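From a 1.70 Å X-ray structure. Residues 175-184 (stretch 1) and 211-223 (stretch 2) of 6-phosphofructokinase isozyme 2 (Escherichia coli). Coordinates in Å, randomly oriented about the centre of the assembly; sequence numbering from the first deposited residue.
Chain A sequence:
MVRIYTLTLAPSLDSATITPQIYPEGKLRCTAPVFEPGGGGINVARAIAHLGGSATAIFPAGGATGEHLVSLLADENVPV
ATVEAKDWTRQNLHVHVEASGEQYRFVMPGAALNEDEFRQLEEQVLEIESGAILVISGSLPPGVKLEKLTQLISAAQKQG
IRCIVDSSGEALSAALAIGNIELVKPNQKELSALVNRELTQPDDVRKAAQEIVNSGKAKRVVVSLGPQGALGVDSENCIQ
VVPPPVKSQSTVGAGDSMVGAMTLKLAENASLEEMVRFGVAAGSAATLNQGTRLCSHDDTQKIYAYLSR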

ATOM      1  N   ALA A 175     -19.432  28.651 -12.452  1.00 39.08           N
ATOM      2  CA  ALA A 175     -20.268  28.240 -13.573  1.00 41.94           C
ATOM      3  C   ALA A 175     -21.743  28.442 -13.252  1.00 36.23           C
ATOM      4  O   ALA A 175     -22.566  28.601 -14.151  1.00 49.55           O
ATOM      5  CB  ALA A 175     -19.992  26.781 -13.931  1.00 39.65           C
ATOM      6  N   LEU A 176     -22.067  28.428 -11.963  1.00 37.57           N
ATOM      7  CA  LEU A 176     -23.445  28.569 -11.498  1.00 38.10           C
ATOM      8  C   LEU A 176     -23.743  29.982 -11.010  1.00 45.44           C
ATOM      9  O   LEU A 176     -24.843  30.262 -10.527  1.00 44.37           O
ATOM     10  CB  LEU A 176     -23.721  27.582 -10.363  1.00 44.82           C
ATOM     11  CG  LEU A 176     -24.145  26.158 -10.716  1.00 47.32           C
ATOM     12  CD1 LEU A 176     -23.572  25.188  -9.707  1.00 46.36           C
ATOM     13  CD2 LEU A 176     -25.664  26.053 -10.741  1.00 47.09           C
ATOM     14  N   ALA A 177     -22.759  30.867 -11.120  1.00 46.68           N
ATOM     15  CA  ALA A 177     -22.913  32.230 -10.621  1.00 50.84           C
ATOM     16  C   ALA A 177     -23.971  33.004 -11.407  1.00 46.80           C
ATOM     17  O   ALA A 177     -24.661  33.868 -10.860  1.00 47.88           O
ATOM     18  CB  ALA A 177     -21.578  32.962 -10.646  1.00 54.07           C
ATOM     19  N   ILE A 178     -24.100  32.678 -12.689  1.00 33.05           N
ATOM     20  CA  ILE A 178     -25.003  33.394 -13.583  1.00 39.11           C
ATOM     21  C   ILE A 178     -26.441  32.925 -13.422  1.00 38.68           C
ATOM     22  O   ILE A 178     -27.375  33.697 -13.631  1.00 36.80           O
ATOM     23  CB  ILE A 178     -24.618  33.201 -15.062  1.00 48.93           C
ATOM     24  CG1 ILE A 178     -23.110  33.013 -15.212  1.00 53.44           C
ATOM     25  CG2 ILE A 178     -25.122  34.366 -15.904  1.00 51.27           C
ATOM     26  CD1 ILE A 178     -22.662  31.569 -15.302  1.00 52.27           C
ATOM     27  N   GLY A 179     -26.610  31.653 -13.075  1.00 37.43           N
ATOM     28  CA  GLY A 179     -27.931  31.080 -12.898  1.00 35.36           C
ATOM     29  C   GLY A 179     -28.562  30.593 -14.188  1.00 36.51           C
ATOM     30  O   GLY A 179     -28.002  30.772 -15.277  1.00 35.95           O
ATOM     31  N   ASN A 180     -29.735  29.975 -14.052  1.00 33.64           N
ATOM     32  CA  ASN A 180     -30.498  29.443 -15.179  1.00 32.53           C
ATOM     33  C   ASN A 180     -29.780  28.331 -15.933  1.00 33.18           C
ATOM     34  O   ASN A 180     -30.046  28.099 -17.112  1.00 35.46           O
ATOM     35  CB  ASN A 180     -30.919  30.562 -16.139  1.00 34.51           C
ATOM     36  CG  ASN A 180     -31.830  31.576 -15.480  1.00 48.05           C
ATOM     37  OD1 ASN A 180     -32.776  31.212 -14.779  1.00 47.61           O
ATOM     38  ND2 ASN A 180     -31.546  32.857 -15.693  1.00 56.83           N
ATOM     39  N   ILE A 181     -28.873  27.643 -15.243  1.00 32.57           N
ATOM     40  CA  ILE A 181     -28.210  26.478 -15.809  1.00 26.51           C
ATOM     41  C   ILE A 181     -29.262  25.390 -16.008  1.00 27.20           C
ATOM     42  O   ILE A 181     -30.074  25.148 -15.121  1.00 29.69           O
ATOM     43  CB  ILE A 181     -27.116  25.948 -14.860  1.00 33.56           C
ATOM     44  CG1 ILE A 181     -26.079  27.035 -14.558  1.00 40.75           C
ATOM     45  CG2 ILE A 181     -26.460  24.686 -15.417  1.00 30.58           C
ATOM     46  CD1 ILE A 181     -25.384  27.600 -15.778  1.00 43.69           C
ATOM     47  N   GLU A 182     -29.252  24.732 -17.165  1.00 24.95           N
ATOM     48  CA  GLU A 182     -30.257  23.710 -17.457  1.00 26.50           C
ATOM     49  C   GLU A 182     -30.143  22.505 -16.526  1.00 23.44           C
ATOM     50  O   GLU A 182     -31.149  21.964 -16.062  1.00 25.76           O
ATOM     51  CB  GLU A 182     -30.146  23.246 -18.911  1.00 28.43           C
ATOM     52  CG  GLU A 182     -30.557  24.295 -19.933  1.00 40.69           C
ATOM     53  CD  GLU A 182     -32.062  24.404 -20.098  1.00 49.51           C
ATOM     54  OE1 GLU A 182     -32.555  25.529 -20.331  1.00 52.78           O
ATOM     55  OE2 GLU A 182     -32.748  23.363 -20.011  1.00 50.28           O
ATOM     56  N   LEU A 183     -28.911  22.092 -16.260  1.00 22.74           N
ATOM     57  CA  LEU A 183     -28.658  20.904 -15.464  1.00 26.21           C
ATOM     58  C   LEU A 183     -27.258  20.950 -14.893  1.00 22.01           C
ATOM     59  O   LEU A 183     -26.303  21.261 -15.601  1.00 22.64           O
ATOM     60  CB  LEU A 183     -28.792  19.650 -16.332  1.00 19.07           C
ATOM     61  CG  LEU A 183     -28.358  18.310 -15.733  1.00 25.40           C
ATOM     62  CD1 LEU A 183     -29.265  17.908 -14.589  1.00 26.71           C
ATOM     63  CD2 LEU A 183     -28.335  17.224 -16.811  1.00 30.29           C
ATOM     64  N   VAL A 184     -27.133  20.631 -13.611  1.00 22.05           N
ATOM     65  CA  VAL A 184     -25.817  20.463 -13.003  1.00 17.50           C
ATOM     66  C   VAL A 184     -25.767  19.090 -12.322  1.00 19.18           C
ATOM     67  O   VAL A 184     -26.759  18.658 -11.730  1.00 20.66           O
ATOM     68  CB  VAL A 184     -25.505  21.617 -12.004  1.00 23.94           C
ATOM     69  CG1 VAL A 184     -26.505  21.633 -10.853  1.00 24.62           C
ATOM     70  CG2 VAL A 184     -24.066  21.520 -11.489  1.00 24.77           C
ATOM     71  N   GLU A 211     -32.193  23.842  -2.650  1.00 29.20           N
ATOM     72  CA  GLU A 211     -31.733  25.210  -2.418  1.00 31.52           C
ATOM     73  C   GLU A 211     -31.205  25.824  -3.715  1.00 32.41           C
ATOM     74  O   GLU A 211     -31.470  26.992  -4.025  1.00 37.37           O
ATOM     75  CB  GLU A 211     -30.632  25.186  -1.355  1.00 38.76           C
ATOM     76  CG  GLU A 211     -30.232  26.526  -0.773  1.00 59.07           C
ATOM     77  CD  GLU A 211     -29.033  26.411   0.161  1.00 70.07           C
ATOM     78  OE1 GLU A 211     -28.968  25.435   0.941  1.00 65.57           O
ATOM     79  OE2 GLU A 211     -28.149  27.293   0.101  1.00 76.71           O
ATOM     80  N   ILE A 212     -30.460  25.026  -4.473  1.00 31.61           N
ATOM     81  CA  ILE A 212     -29.898  25.471  -5.748  1.00 32.01           C
ATOM     82  C   ILE A 212     -30.991  25.718  -6.793  1.00 28.52           C
ATOM     83  O   ILE A 212     -30.926  26.681  -7.559  1.00 33.22           O
ATOM     84  CB  ILE A 212     -28.882  24.446  -6.282  1.00 27.96           C
ATOM     85  CG1 ILE A 212     -27.703  24.329  -5.314  1.00 27.18           C
ATOM     86  CG2 ILE A 212     -28.393  24.833  -7.673  1.00 28.13           C
ATOM     87  CD1 ILE A 212     -26.791  23.157  -5.613  1.00 34.12           C
ATOM     88  N   VAL A 213     -31.990  24.842  -6.825  1.00 27.67           N
ATOM     89  CA  VAL A 213     -33.102  25.013  -7.750  1.00 27.54           C
ATOM     90  C   VAL A 213     -33.915  26.242  -7.356  1.00 33.81           C
ATOM     91  O   VAL A 213     -34.176  27.111  -8.188  1.00 34.87           O
ATOM     92  CB  VAL A 213     -34.006  23.768  -7.795  1.00 29.50           C
ATOM     93  CG1 VAL A 213     -35.227  24.019  -8.672  1.00 32.05           C
ATOM     94  CG2 VAL A 213     -33.215  22.569  -8.304  1.00 27.90           C
ATOM     95  N   ASN A 214     -34.288  26.318  -6.081  1.00 35.54           N
ATOM     96  CA  ASN A 214     -35.053  27.452  -5.565  1.00 42.61           C
ATOM     97  C   ASN A 214     -34.377  28.808  -5.781  1.00 45.27           C
ATOM     98  O   ASN A 214     -35.051  29.812  -6.031  1.00 41.51           O
ATOM     99  CB  ASN A 214     -35.382  27.257  -4.080  1.00 41.67           C
ATOM    100  CG  ASN A 214     -36.392  26.147  -3.843  1.00 47.15           C
ATOM    101  OD1 ASN A 214     -37.060  25.688  -4.773  1.00 44.84           O
ATOM    102  ND2 ASN A 214     -36.516  25.717  -2.590  1.00 45.46           N
ATOM    103  N   SER A 215     -33.049  28.837  -5.695  1.00 38.68           N
ATOM    104  CA  SER A 215     -32.308  30.086  -5.849  1.00 44.84           C
ATOM    105  C   SER A 215     -32.245  30.544  -7.308  1.00 46.59           C
ATOM    106  O   SER A 215     -31.864  31.683  -7.592  1.00 43.12           O
ATOM    107  CB  SER A 215     -30.894  29.953  -5.286  1.00 44.83           C
ATOM    108  OG  SER A 215     -30.111  29.078  -6.080  1.00 43.23           O
ATOM    109  N   GLY A 216     -32.624  29.656  -8.222  1.00 39.50           N
ATOM    110  CA  GLY A 216     -32.625  29.956  -9.644  1.00 43.79           C
ATOM    111  C   GLY A 216     -31.303  29.668 -10.335  1.00 42.56           C
ATOM    112  O   GLY A 216     -31.134  29.974 -11.518  1.00 41.86           O
ATOM    113  N   LYS A 217     -30.364  29.075  -9.604  1.00 37.82           N
ATOM    114  CA  LYS A 217     -29.038  28.802 -10.153  1.00 31.92           C
ATOM    115  C   LYS A 217     -29.082  27.718 -11.226  1.00 27.76           C
ATOM    116  O   LYS A 217     -28.400  27.813 -12.247  1.00 31.41           O
ATOM    117  CB  LYS A 217     -28.060  28.404  -9.043  1.00 37.14           C
ATOM    118  CG  LYS A 217     -27.625  29.568  -8.163  1.00 49.20           C
ATOM    119  CD  LYS A 217     -26.592  29.132  -7.133  1.00 59.11           C
ATOM    120  CE  LYS A 217     -25.979  30.326  -6.409  1.00 63.90           C
ATOM    121  NZ  LYS A 217     -24.682  30.755  -7.012  1.00 66.62           N
ATOM    122  N   ALA A 218     -29.881  26.685 -10.987  1.00 29.64           N
ATOM    123  CA  ALA A 218     -30.031  25.605 -11.955  1.00 27.10           C
ATOM    124  C   ALA A 218     -31.492  25.189 -12.051  1.00 29.72           C
ATOM    125  O   ALA A 218     -32.218  25.219 -11.055  1.00 32.66           O
ATOM    126  CB  ALA A 218     -29.154  24.410 -11.577  1.00 24.90           C
ATOM    127  N   LYS A 219     -31.923  24.809 -13.250  1.00 30.29           N
ATOM    128  CA  LYS A 219     -33.285  24.316 -13.442  1.00 29.19           C
ATOM    129  C   LYS A 219     -33.419  22.915 -12.864  1.00 29.61           C
ATOM    130  O   LYS A 219     -34.434  22.566 -12.261  1.00 29.51           O
ATOM    131  CB  LYS A 219     -33.650  24.307 -14.928  1.00 25.88           C
ATOM    132  CG  LYS A 219     -33.750  25.706 -15.550  1.00 34.03           C
ATOM    133  CD  LYS A 219     -34.367  25.645 -16.947  1.00 47.99           C
ATOM    134  CE  LYS A 219     -34.502  27.027 -17.580  1.00 54.92           C
ATOM    135  NZ  LYS A 219     -33.192  27.569 -18.032  1.00 61.12           N
ATOM    136  N   ARG A 220     -32.375  22.120 -13.055  1.00 24.15           N
ATOM    137  CA  ARG A 220     -32.340  20.749 -12.578  1.00 25.82           C
ATOM    138  C   ARG A 220     -31.010  20.474 -11.896  1.00 21.83           C
ATOM    139  O   ARG A 220     -29.954  20.858 -12.399  1.00 28.06           O
ATOM    140  CB  ARG A 220     -32.512  19.784 -13.748  1.00 26.52           C
ATOM    141  CG  ARG A 220     -33.701  20.095 -14.649  1.00 29.43           C
ATOM    142  CD  ARG A 220     -33.645  19.252 -15.917  1.00 35.88           C
ATOM    143  NE  ARG A 220     -34.652  19.672 -16.888  1.00 37.42           N
ATOM    144  CZ  ARG A 220     -34.514  20.711 -17.707  1.00 44.49           C
ATOM    145  NH1 ARG A 220     -33.410  21.448 -17.676  1.00 34.00           N
ATOM    146  NH2 ARG A 220     -35.484  21.018 -18.556  1.00 47.28           N
ATOM    147  N   VAL A 221     -31.072  19.810 -10.749  1.00 20.89           N
ATOM    148  CA  VAL A 221     -29.874  19.392 -10.040  1.00 17.59           C
ATOM    149  C   VAL A 221     -29.956  17.888  -9.860  1.00 20.23           C
ATOM    150  O   VAL A 221     -30.919  17.371  -9.288  1.00 21.92           O
ATOM    151  CB  VAL A 221     -29.753  20.069  -8.659  1.00 23.42           C
ATOM    152  CG1 VAL A 221     -28.578  19.475  -7.874  1.00 24.29           C
ATOM    153  CG2 VAL A 221     -29.586  21.571  -8.820  1.00 23.13           C
ATOM    154  N   VAL A 222     -28.969  17.178 -10.377  1.00 18.22           N
ATOM    155  CA  VAL A 222     -28.906  15.751 -10.129  1.00 16.56           C
ATOM    156  C   VAL A 222     -27.673  15.477  -9.290  1.00 17.48           C
ATOM    157  O   VAL A 222     -26.549  15.612  -9.771  1.00 23.42           O
ATOM    158  CB  VAL A 222     -28.871  14.944 -11.443  1.00 17.36           C
ATOM    159  CG1 VAL A 222     -28.725  13.447 -11.153  1.00 19.36           C
ATOM    160  CG2 VAL A 222     -30.139  15.207 -12.242  1.00 24.72           C
ATOM    161  N   VAL A 223     -27.883  15.123  -8.028  1.00 17.49           N
ATOM    162  CA  VAL A 223     -26.769  14.776  -7.165  1.00 18.86           C
ATOM    163  C   VAL A 223     -26.479  13.293  -7.335  1.00 18.78           C
ATOM    164  O   VAL A 223     -27.294  12.442  -6.978  1.00 17.76           O
ATOM    165  CB  VAL A 223     -27.068  15.051  -5.690  1.00 19.25           C
ATOM    166  CG1 VAL A 223     -25.798  14.859  -4.863  1.00 17.10           C
ATOM    167  CG2 VAL A 223     -27.611  16.462  -5.512  1.00 23.86           C
TER

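The strongest polar contacts between the two stretches converge on Glu182, whose carboxylate is shared by two basic side chains of the facing segment. Glu182 OE1 forms a salt bridge with Lys219 NZ at 3.1 Å, and Glu182 OE2 forms a second with Arg220 NH1, also at 3.1 Å. The CA-to-CB bond of Glu182 points away from stretch 2, but m rotamers at chi1 and chi2 fold the chain so that its end comes nearer. Arg220 behaves similarly: its CB leaves sideways, and the end of the side chain approaches stretch 1. Its NH1 also donates to the main-chain carbonyl Glu182 O at 2.8 Å, an oxygen that lies at the edge of the guanidinium, near its plane, where the N-H groups point. One nitrogen thus engages both the backbone and the carboxylate of the same residue. Arg220 N adds a weak bond to Glu182 O at 3.3 Å, and Lys219 NZ makes another weak one to Asn180 O, also 3.3 Å. The lysine ammonium therefore spans two residues of stretch 1.

Alongside these charged contacts, the two backbones run in parallel, with Ile181 beside Ala218 and Val184 beside Val221. Asn180 N donates to Gly216 O at 2.9 Å and Ile181 N to Lys217 O at 3.0 Å; Ile181 O then accepts from Lys219 N at 2.7 Å, so that Ile181 bonds to the residues flanking Ala218. The pattern recurs three residues on, where Val184 N reaches Arg220 O at 3.1 Å and Val184 O receives Val222 N at 3.0 Å, bracketing Val221. Between these two bridges, Glu182 and Lys219 have helix-like backbone angles, and it is here that the side chains of Lys219 and Arg220 supply contacts to stretch 1. CA-H...O contacts supplement these bridges, from Ala218 CA to Ile181 O at 3.2 Å and from Leu183 CA to Arg220 O at 3.3 Å.

The approach to this pairing is shaped by two glycines with positive phi. Gly216, the first residue after the helix to leave helical phi/psi, forms a Schellman motif, with Gly216 N bonded to Val213 O at 3.0 Å and Lys217 N weakly to Ile212 O at 3.2 Å. Its own carbonyl remains available to Asn180. Across from Lys217, Gly179 packs closely, with Gly179 CA 3.4 Å from Lys217 O; a CB there would lie only 3.2 Å from Gly216 O and would also crowd the preceding carbonyl.

Apolar packing completes the interface. Leu176, pointing toward stretch 2, places CD2 3.9 Å from Ala218 CB and 4.3 Å from Ile212 CG2, while the same CD2 lies 3.8 Å from Lys217 CB. Val184 CG1 meets Ala218 CB at 3.9 Å and Val221 CG2 at 3.7 Å, so the small alanine is contacted by both Leu176 and Val184. Leu183 CD1 packs against Val222 CG2 at 3.7 Å. Altogether the contact buries 706 Å², counting both sides.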